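Long-range contact in Ceg4 (PDB 6AOK), which is a HAD-like phosphotyrosine phosphatase effector of Legionella pneumophila that attenuates activation of eukaryotic MAPK pathways, represented here by its magnesium-binding N-terminal part: residues L88-K102 / F123-L136. Numbering follows the deposited sequence.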
ATOM      1  N   LEU A  88      -8.965   4.643  -6.989  1.00 16.18           N
ATOM      2  CA  LEU A  88      -8.123   3.541  -7.421  1.00 13.56           C
ATOM      3  C   LEU A  88      -6.643   3.941  -7.410  1.00 16.53           C
ATOM      4  O   LEU A  88      -6.289   5.117  -7.260  1.00 19.22           O
ATOM      5  CB  LEU A  88      -8.547   3.086  -8.822  1.00 17.98           C
ATOM      6  CG  LEU A  88     -10.006   2.694  -9.019  1.00 15.05           C
ATOM      7  CD1 LEU A  88     -10.200   2.372 -10.479  1.00 17.07           C
ATOM      8  CD2 LEU A  88     -10.243   1.466  -8.184  1.00 14.02           C
HETATM    9  N   MSE A  89      -5.777   2.949  -7.563  1.00 14.64           N
HETATM   10  CA  MSE A  89      -4.337   3.179  -7.771  0.50 17.88           C
HETATM   11  C   MSE A  89      -4.102   3.760  -9.131  1.00 18.34           C
HETATM   12  O   MSE A  89      -4.751   3.336 -10.069  1.00 17.45           O
HETATM   13  CB  MSE A  89      -3.545   1.878  -7.738  0.50 19.99           C
HETATM   14  CG  MSE A  89      -3.392   1.243  -6.464  0.50 23.01           C
HETATM   15 SE   MSE A  89      -2.045  -0.132  -6.732  0.40 25.99          SE
HETATM   16  CE  MSE A  89      -3.310  -1.623  -6.933  0.50 24.71           C
ATOM     17  N   SER A  90      -3.142   4.671  -9.290  1.00 20.33           N
ATOM     18  CA  SER A  90      -2.790   5.119 -10.627  1.00 21.98           C
ATOM     19  C   SER A  90      -2.106   3.985 -11.405  1.00 20.25           C
ATOM     20  O   SER A  90      -1.556   3.058 -10.820  1.00 18.24           O
ATOM     21  CB  SER A  90      -1.844   6.327 -10.568  1.00 23.33           C
ATOM     22  OG  SER A  90      -0.628   5.963  -9.931  1.00 20.44           O
ATOM     23  N   PRO A  91      -2.119   4.061 -12.727  1.00 20.63           N
ATOM     24  CA  PRO A  91      -1.394   3.071 -13.529  1.00 21.68           C
ATOM     25  C   PRO A  91       0.076   2.988 -13.177  1.00 22.25           C
ATOM     26  O   PRO A  91       0.664   1.896 -13.273  1.00 20.51           O
ATOM     27  CB  PRO A  91      -1.572   3.593 -14.965  1.00 25.38           C
ATOM     28  CG  PRO A  91      -2.805   4.473 -14.914  1.00 24.92           C
ATOM     29  CD  PRO A  91      -2.800   5.084 -13.545  1.00 23.30           C
ATOM     30  N   GLU A  92       0.702   4.130 -12.824  1.00 18.03           N
ATOM     31  CA  GLU A  92       2.093   4.113 -12.376  1.00 18.13           C
ATOM     32  C   GLU A  92       2.208   3.350 -11.060  1.00 16.39           C
ATOM     33  O   GLU A  92       3.112   2.518 -10.886  1.00 16.28           O
ATOM     34  CB  GLU A  92       2.633   5.530 -12.216  1.00 21.85           C
ATOM     35  CG  GLU A  92       2.798   6.341 -13.516  1.00 27.27           C
ATOM     36  CD  GLU A  92       1.508   7.010 -13.964  1.00 30.27           C
ATOM     37  OE1 GLU A  92       0.424   6.776 -13.380  1.00 27.35           O
ATOM     38  OE2 GLU A  92       1.583   7.798 -14.931  1.00 34.72           O
ATOM     39  N   ALA A  93       1.280   3.572 -10.139  1.00 15.25           N
ATOM     40  CA  ALA A  93       1.336   2.809  -8.890  1.00 14.62           C
ATOM     41  C   ALA A  93       1.126   1.321  -9.141  1.00 16.74           C
ATOM     42  O   ALA A  93       1.796   0.476  -8.524  1.00 16.33           O
ATOM     43  CB  ALA A  93       0.292   3.316  -7.905  1.00 13.48           C
ATOM     44  N   VAL A  94       0.169   0.984 -10.019  1.00 17.93           N
ATOM     45  CA  VAL A  94      -0.047  -0.417 -10.394  1.00 17.31           C
ATOM     46  C   VAL A  94       1.245  -1.048 -10.901  1.00 16.55           C
ATOM     47  O   VAL A  94       1.614  -2.150 -10.491  1.00 15.67           O
ATOM     48  CB  VAL A  94      -1.165  -0.514 -11.444  1.00 19.10           C
ATOM     49  CG1 VAL A  94      -1.149  -1.890 -12.119  1.00 19.06           C
ATOM     50  CG2 VAL A  94      -2.518  -0.245 -10.790  1.00 13.41           C
ATOM     51  N   ALA A  95       1.957  -0.364 -11.808  1.00 18.52           N
ATOM     52  CA  ALA A  95       3.192  -0.941 -12.336  1.00 19.33           C
ATOM     53  C   ALA A  95       4.247  -1.109 -11.235  1.00 19.14           C
ATOM     54  O   ALA A  95       5.009  -2.093 -11.226  1.00 18.08           O
ATOM     55  CB  ALA A  95       3.739  -0.079 -13.483  1.00 20.23           C
ATOM     56  N   PHE A  96       4.343  -0.141 -10.329  1.00 15.70           N
ATOM     57  CA  PHE A  96       5.278  -0.256  -9.215  1.00 15.33           C
ATOM     58  C   PHE A  96       5.011  -1.501  -8.370  1.00 16.29           C
ATOM     59  O   PHE A  96       5.936  -2.288  -8.093  1.00 16.14           O
ATOM     60  CB  PHE A  96       5.183   0.972  -8.322  1.00 15.70           C
ATOM     61  CG  PHE A  96       6.095   0.922  -7.124  1.00 14.38           C
ATOM     62  CD1 PHE A  96       7.413   1.333  -7.210  1.00 15.61           C
ATOM     63  CD2 PHE A  96       5.613   0.476  -5.889  1.00 16.49           C
ATOM     64  CE1 PHE A  96       8.229   1.312  -6.061  1.00 20.51           C
ATOM     65  CE2 PHE A  96       6.413   0.422  -4.799  1.00 17.09           C
ATOM     66  CZ  PHE A  96       7.720   0.854  -4.871  1.00 18.15           C
ATOM     67  N   PHE A  97       3.751  -1.695  -7.948  1.00 14.74           N
ATOM     68  CA  PHE A  97       3.423  -2.857  -7.124  1.00 14.21           C
ATOM     69  C   PHE A  97       3.554  -4.177  -7.863  1.00 14.64           C
ATOM     70  O   PHE A  97       3.942  -5.173  -7.247  1.00 14.90           O
ATOM     71  CB  PHE A  97       2.031  -2.672  -6.509  1.00 13.83           C
ATOM     72  CG  PHE A  97       2.082  -1.694  -5.401  1.00 16.87           C
ATOM     73  CD1 PHE A  97       2.672  -2.054  -4.198  1.00 17.34           C
ATOM     74  CD2 PHE A  97       1.701  -0.382  -5.585  1.00 18.38           C
ATOM     75  CE1 PHE A  97       2.816  -1.135  -3.171  1.00 17.73           C
ATOM     76  CE2 PHE A  97       1.849   0.570  -4.554  1.00 19.81           C
ATOM     77  CZ  PHE A  97       2.418   0.180  -3.341  1.00 19.92           C
ATOM     78  N   HIS A  98       3.277  -4.235  -9.172  1.00 14.85           N
ATOM     79  CA  HIS A  98       3.593  -5.471  -9.874  1.00 19.28           C
ATOM     80  C   HIS A  98       5.084  -5.760  -9.786  1.00 22.62           C
ATOM     81  O   HIS A  98       5.492  -6.910  -9.623  1.00 23.65           O
ATOM     82  CB  HIS A  98       3.166  -5.422 -11.354  1.00 21.11           C
ATOM     83  CG  HIS A  98       1.705  -5.703 -11.580  1.00 20.73           C
ATOM     84  ND1 HIS A  98       1.067  -6.823 -11.079  1.00 22.00           N
ATOM     85  CD2 HIS A  98       0.753  -4.987 -12.232  1.00 21.25           C
ATOM     86  CE1 HIS A  98      -0.212  -6.792 -11.423  1.00 22.13           C
ATOM     87  NE2 HIS A  98      -0.422  -5.700 -12.147  1.00 22.54           N
ATOM     88  N   GLU A  99       5.918  -4.740  -9.889  1.00 18.56           N
ATOM     89  CA  GLU A  99       7.348  -5.004  -9.786  1.00 25.18           C
ATOM     90  C   GLU A  99       7.737  -5.453  -8.368  1.00 23.32           C
ATOM     91  O   GLU A  99       8.461  -6.442  -8.186  1.00 23.99           O
ATOM     92  CB  GLU A  99       8.126  -3.761 -10.173  1.00 30.67           C
ATOM     93  CG  GLU A  99       9.586  -3.942  -9.984  1.00 37.78           C
ATOM     94  CD  GLU A  99      10.182  -4.792 -11.079  1.00 45.09           C
ATOM     95  OE1 GLU A  99       9.664  -4.793 -12.227  1.00 47.58           O
ATOM     96  OE2 GLU A  99      11.178  -5.470 -10.783  1.00 49.35           O
ATOM     97  N   VAL A 100       7.272  -4.747  -7.345  1.00 19.46           N
ATOM     98  CA  VAL A 100       7.840  -5.058  -6.042  1.00 22.87           C
ATOM     99  C   VAL A 100       7.199  -6.293  -5.414  1.00 22.43           C
ATOM    100  O   VAL A 100       7.826  -6.948  -4.567  1.00 22.82           O
ATOM    101  CB  VAL A 100       7.755  -3.855  -5.086  1.00 19.10           C
ATOM    102  CG1 VAL A 100       8.665  -2.697  -5.596  1.00 20.40           C
ATOM    103  CG2 VAL A 100       6.304  -3.381  -4.878  1.00 16.27           C
ATOM    104  N   LEU A 101       5.964  -6.625  -5.788  1.00 18.39           N
ATOM    105  CA  LEU A 101       5.347  -7.795  -5.189  1.00 22.10           C
ATOM    106  C   LEU A 101       5.799  -9.077  -5.857  1.00 28.20           C
ATOM    107  O   LEU A 101       5.388 -10.145  -5.414  1.00 32.55           O
ATOM    108  CB  LEU A 101       3.831  -7.716  -5.263  1.00 18.51           C
ATOM    109  CG  LEU A 101       3.234  -6.602  -4.423  1.00 17.22           C
ATOM    110  CD1 LEU A 101       1.678  -6.423  -4.655  1.00 15.35           C
ATOM    111  CD2 LEU A 101       3.562  -6.850  -2.916  1.00 16.13           C
ATOM    112  N   LYS A 102       6.593  -9.003  -6.931  1.00 29.09           N
ATOM    113  CA  LYS A 102       7.212 -10.192  -7.492  1.00 31.28           C
ATOM    114  C   LYS A 102       8.673 -10.318  -7.103  1.00 31.40           C
ATOM    115  O   LYS A 102       9.334 -11.273  -7.512  1.00 33.22           O
ATOM    116  CB  LYS A 102       7.077 -10.187  -9.010  1.00 37.27           C
ATOM    117  CG  LYS A 102       5.606 -10.081  -9.490  1.00 43.01           C
ATOM    118  CD  LYS A 102       5.470  -9.473 -10.918  1.00 47.35           C
ATOM    119  CE  LYS A 102       4.127  -9.782 -11.574  1.00 48.57           C
ATOM    120  NZ  LYS A 102       4.252 -10.932 -12.518  1.00 51.31           N
ATOM    121  N   PHE A 123      -6.580  -3.976  -4.820  1.00 11.25           N
ATOM    122  CA  PHE A 123      -5.544  -4.671  -5.595  1.00 10.28           C
ATOM    123  C   PHE A 123      -6.154  -5.739  -6.478  1.00 11.14           C
ATOM    124  O   PHE A 123      -5.787  -5.880  -7.644  1.00 13.37           O
ATOM    125  CB  PHE A 123      -4.514  -5.318  -4.639  1.00  9.92           C
ATOM    126  CG  PHE A 123      -3.409  -4.377  -4.204  1.00 13.40           C
ATOM    127  CD1 PHE A 123      -3.572  -3.547  -3.083  1.00 13.72           C
ATOM    128  CD2 PHE A 123      -2.213  -4.353  -4.897  1.00 12.72           C
ATOM    129  CE1 PHE A 123      -2.585  -2.696  -2.677  1.00 15.21           C
ATOM    130  CE2 PHE A 123      -1.185  -3.452  -4.521  1.00 16.58           C
ATOM    131  CZ  PHE A 123      -1.356  -2.635  -3.411  1.00 16.60           C
ATOM    132  N   LYS A 124      -7.088  -6.507  -5.941  1.00 11.45           N
ATOM    133  CA  LYS A 124      -7.733  -7.572  -6.729  1.00 14.87           C
ATOM    134  C   LYS A 124      -8.476  -6.996  -7.911  1.00 14.90           C
ATOM    135  O   LYS A 124      -8.406  -7.532  -9.025  1.00 16.30           O
ATOM    136  CB  LYS A 124      -8.703  -8.358  -5.837  1.00 17.46           C
ATOM    137  CG  LYS A 124      -9.524  -9.517  -6.481  1.00 24.95           C
ATOM    138  CD  LYS A 124      -8.615 -10.546  -7.089  1.00 31.30           C
ATOM    139  CE  LYS A 124      -7.524 -11.028  -6.125  1.00 34.23           C
ATOM    140  NZ  LYS A 124      -6.503 -11.859  -6.871  1.00 36.77           N
ATOM    141  N   TYR A 125      -9.241  -5.931  -7.681  1.00 12.83           N
ATOM    142  CA  TYR A 125      -9.971  -5.328  -8.787  1.00 13.58           C
ATOM    143  C   TYR A 125      -8.998  -4.890  -9.868  1.00 16.62           C
ATOM    144  O   TYR A 125      -9.300  -4.967 -11.087  1.00 14.63           O
ATOM    145  CB  TYR A 125     -10.787  -4.135  -8.284  1.00 13.53           C
ATOM    146  CG  TYR A 125     -11.361  -3.359  -9.447  1.00 14.46           C
ATOM    147  CD1 TYR A 125     -12.316  -3.946 -10.286  1.00 15.62           C
ATOM    148  CD2 TYR A 125     -10.942  -2.079  -9.717  1.00 14.41           C
ATOM    149  CE1 TYR A 125     -12.822  -3.265 -11.385  1.00 16.66           C
ATOM    150  CE2 TYR A 125     -11.444  -1.387 -10.804  1.00 15.52           C
ATOM    151  CZ  TYR A 125     -12.364  -1.988 -11.639  1.00 16.61           C
ATOM    152  OH  TYR A 125     -12.854  -1.312 -12.763  1.00 20.48           O
ATOM    153  N   GLN A 126      -7.816  -4.405  -9.447  1.00 12.89           N
ATOM    154  CA  GLN A 126      -6.881  -3.832 -10.412  1.00 13.38           C
ATOM    155  C   GLN A 126      -5.882  -4.846 -10.954  1.00 15.39           C
ATOM    156  O   GLN A 126      -4.872  -4.458 -11.547  1.00 16.92           O
ATOM    157  CB  GLN A 126      -6.197  -2.586  -9.822  1.00 14.40           C
ATOM    158  CG  GLN A 126      -7.257  -1.434  -9.581  1.00 12.74           C
ATOM    159  CD  GLN A 126      -6.609  -0.110  -9.313  1.00 13.26           C
ATOM    160  OE1 GLN A 126      -6.530   0.340  -8.163  1.00 14.79           O
ATOM    161  NE2 GLN A 126      -6.119   0.529 -10.364  1.00 14.80           N
ATOM    162  N   GLY A 127      -6.194  -6.116 -10.875  1.00 16.01           N
ATOM    163  CA  GLY A 127      -5.519  -7.092 -11.700  1.00 18.02           C
ATOM    164  C   GLY A 127      -4.443  -7.843 -10.975  1.00 18.03           C
ATOM    165  O   GLY A 127      -3.661  -8.534 -11.621  1.00 20.88           O
ATOM    166  N   PHE A 128      -4.338  -7.678  -9.666  1.00 14.59           N
ATOM    167  CA  PHE A 128      -3.332  -8.401  -8.910  1.00 15.40           C
ATOM    168  C   PHE A 128      -3.776  -9.816  -8.555  1.00 16.93           C
ATOM    169  O   PHE A 128      -4.924 -10.050  -8.197  1.00 18.94           O
ATOM    170  CB  PHE A 128      -2.987  -7.592  -7.657  1.00 13.09           C
ATOM    171  CG  PHE A 128      -2.119  -6.423  -7.971  1.00 13.24           C
ATOM    172  CD1 PHE A 128      -2.677  -5.251  -8.431  1.00 13.62           C
ATOM    173  CD2 PHE A 128      -0.737  -6.531  -7.919  1.00 14.73           C
ATOM    174  CE1 PHE A 128      -1.875  -4.141  -8.729  1.00 13.78           C
ATOM    175  CE2 PHE A 128       0.082  -5.444  -8.234  1.00 15.65           C
ATOM    176  CZ  PHE A 128      -0.482  -4.249  -8.624  1.00 14.31           C
ATOM    177  N   SER A 129      -2.844 -10.768  -8.634  1.00 17.11           N
ATOM    178  CA  SER A 129      -3.153 -12.156  -8.318  1.00 17.80           C
ATOM    179  C   SER A 129      -3.133 -12.363  -6.806  1.00 17.57           C
ATOM    180  O   SER A 129      -2.583 -11.563  -6.066  1.00 14.72           O
ATOM    181  CB  SER A 129      -2.143 -13.086  -8.973  1.00 18.93           C
ATOM    182  OG  SER A 129      -0.905 -12.908  -8.293  1.00 18.61           O
ATOM    183  N   ASP A 130      -3.744 -13.461  -6.355  1.00 20.88           N
ATOM    184  CA  ASP A 130      -3.688 -13.776  -4.933  1.00 23.24           C
ATOM    185  C   ASP A 130      -2.251 -13.932  -4.466  1.00 20.28           C
ATOM    186  O   ASP A 130      -1.906 -13.503  -3.352  1.00 16.83           O
ATOM    187  CB  ASP A 130      -4.471 -15.043  -4.645  1.00 28.60           C
ATOM    188  CG  ASP A 130      -5.967 -14.859  -4.832  1.00 35.74           C
ATOM    189  OD1 ASP A 130      -6.449 -13.717  -4.710  1.00 36.37           O
ATOM    190  OD2 ASP A 130      -6.666 -15.874  -5.094  1.00 40.90           O
ATOM    191  N   GLU A 131      -1.398 -14.537  -5.316  1.00 18.06           N
ATOM    192  CA  GLU A 131       0.021 -14.675  -5.005  1.00 22.34           C
ATOM    193  C   GLU A 131       0.668 -13.323  -4.742  1.00 20.37           C
ATOM    194  O   GLU A 131       1.414 -13.159  -3.766  1.00 16.69           O
ATOM    195  CB  GLU A 131       0.745 -15.387  -6.145  1.00 27.13           C
ATOM    196  CG  GLU A 131       2.167 -15.725  -5.778  1.00 34.61           C
ATOM    197  CD  GLU A 131       2.983 -16.174  -6.983  1.00 45.29           C
ATOM    198  OE1 GLU A 131       2.395 -16.777  -7.926  1.00 47.42           O
ATOM    199  OE2 GLU A 131       4.210 -15.904  -6.982  1.00 50.14           O
ATOM    200  N   GLU A 132       0.404 -12.336  -5.606  1.00 16.75           N
ATOM    201  CA  GLU A 132       0.973 -11.022  -5.381  1.00 17.12           C
ATOM    202  C   GLU A 132       0.411 -10.390  -4.126  1.00 16.05           C
ATOM    203  O   GLU A 132       1.140  -9.766  -3.355  1.00 16.32           O
ATOM    204  CB  GLU A 132       0.694 -10.107  -6.573  1.00 18.54           C
ATOM    205  CG  GLU A 132       1.479 -10.451  -7.791  1.00 20.09           C
ATOM    206  CD  GLU A 132       1.005  -9.622  -8.979  1.00 26.24           C
ATOM    207  OE1 GLU A 132      -0.167  -9.777  -9.430  1.00 24.64           O
ATOM    208  OE2 GLU A 132       1.811  -8.764  -9.411  1.00 30.29           O
ATOM    209  N   ILE A 133      -0.903 -10.501  -3.928  1.00 14.08           N
ATOM    210  CA  ILE A 133      -1.509  -9.847  -2.779  1.00 13.70           C
ATOM    211  C   ILE A 133      -1.005 -10.458  -1.485  1.00 12.36           C
ATOM    212  O   ILE A 133      -0.847  -9.748  -0.464  1.00 12.26           O
ATOM    213  CB  ILE A 133      -3.032  -9.931  -2.910  1.00 15.06           C
ATOM    214  CG1 ILE A 133      -3.450  -9.081  -4.109  1.00 11.72           C
ATOM    215  CG2 ILE A 133      -3.696  -9.401  -1.643  1.00 17.07           C
ATOM    216  CD1 ILE A 133      -4.936  -9.120  -4.447  1.00 11.96           C
ATOM    217  N   SER A 134      -0.728 -11.760  -1.512  1.00 13.73           N
ATOM    218  CA  SER A 134      -0.183 -12.437  -0.328  1.00 15.11           C
ATOM    219  C   SER A 134       1.210 -11.925   0.039  1.00 16.99           C
ATOM    220  O   SER A 134       1.710 -12.253   1.117  1.00 18.53           O
ATOM    221  CB  SER A 134      -0.130 -13.918  -0.556  1.00 16.90           C
ATOM    222  OG  SER A 134       0.969 -14.310  -1.382  1.00 19.41           O
ATOM    223  N   LYS A 135       1.847 -11.126  -0.802  1.00 16.70           N
ATOM    224  CA  LYS A 135       3.143 -10.620  -0.383  1.00 16.62           C
ATOM    225  C   LYS A 135       3.045  -9.273   0.288  1.00 15.84           C
ATOM    226  O   LYS A 135       4.072  -8.738   0.714  1.00 17.18           O
ATOM    227  CB  LYS A 135       4.113 -10.541  -1.563  1.00 17.43           C
ATOM    228  CG  LYS A 135       4.153 -11.803  -2.386  1.00 21.48           C
ATOM    229  CD  LYS A 135       5.081 -12.827  -1.819  1.00 27.48           C
ATOM    230  CE  LYS A 135       4.952 -14.199  -2.584  1.00 34.75           C
ATOM    231  NZ  LYS A 135       5.284 -14.119  -4.073  1.00 39.18           N
ATOM    232  N   LEU A 136       1.853  -8.708   0.379  1.00 11.49           N
ATOM    233  CA  LEU A 136       1.636  -7.503   1.136  1.00 12.30           C
ATOM    234  C   LEU A 136       1.576  -7.830   2.620  1.00 15.13           C
ATOM    235  O   LEU A 136       0.965  -8.824   3.011  1.00 14.35           O
ATOM    236  CB  LEU A 136       0.300  -6.882   0.746  1.00 11.25           C
ATOM    237  CG  LEU A 136       0.211  -6.321  -0.646  1.00 12.69           C
ATOM    238  CD1 LEU A 136      -1.245  -5.948  -0.818  1.00 12.95           C
ATOM    239  CD2 LEU A 136       1.058  -5.067  -0.729  1.00 14.94           C
TER
HETATM  240  O   HOH W   1      -2.935  -4.892 -13.346  1.00 15.92           O
HETATM  241  O   HOH W   2       4.378 -12.571  -6.659  1.00 44.66           O
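The Phe128 ring is sandwiched between His98 and Phe123. The His98 imidazole lies over one face as an offset stack, centroids 3.9 Å apart and planes at 16°. Phe123 CD2 sits over the centre of the opposite face. Phe123 in turn directs its edge at the face of Phe97, a T-shaped pair with centroids 5.4 Å apart. In the conformer described, one of two, selenomethionine Met89 bends at chi3 (-99°). This lays CE over the Phe123 face in a CH-pi contact and against Phe128 CE1. Leu101 CD1 lies against Phe123 CE2, Phe128 CE2 and Glu132 O, while its CD2 meets Leu136 CD2. Phe97 also touches Val108 of strand 106-111 in the central sheet.

Gln126 reads both backbone groups of Met89. Its OE1 accepts from Met89 N (2.8 Å) on a lone pair in the carbonyl plane. Its NE2 donates almost straight to Met89 O (3.1 Å). The two bonds fix the rotation of the buried amide.

At the margin of this tight part, His98 ND1 donates to the syn lone pair of Glu132 OE2 at 2.7 Å. Glu132 OE1 accepts from Ser129 N, part of a capping box that starts helix 130-133.

The outer side is looser and wetter. One water links His98 NE2 to Gln126 O. Another donates to Leu101 O beside exposed Lys135.

The contact joins helix 91-100 to the end of helix 116-125, closed by a Schellman motif at Gly127. Carboxylate and water both meet the imidazole edge, consistent with a fixed ring rotation. The carboxylate would tend to raise the basicity of His98.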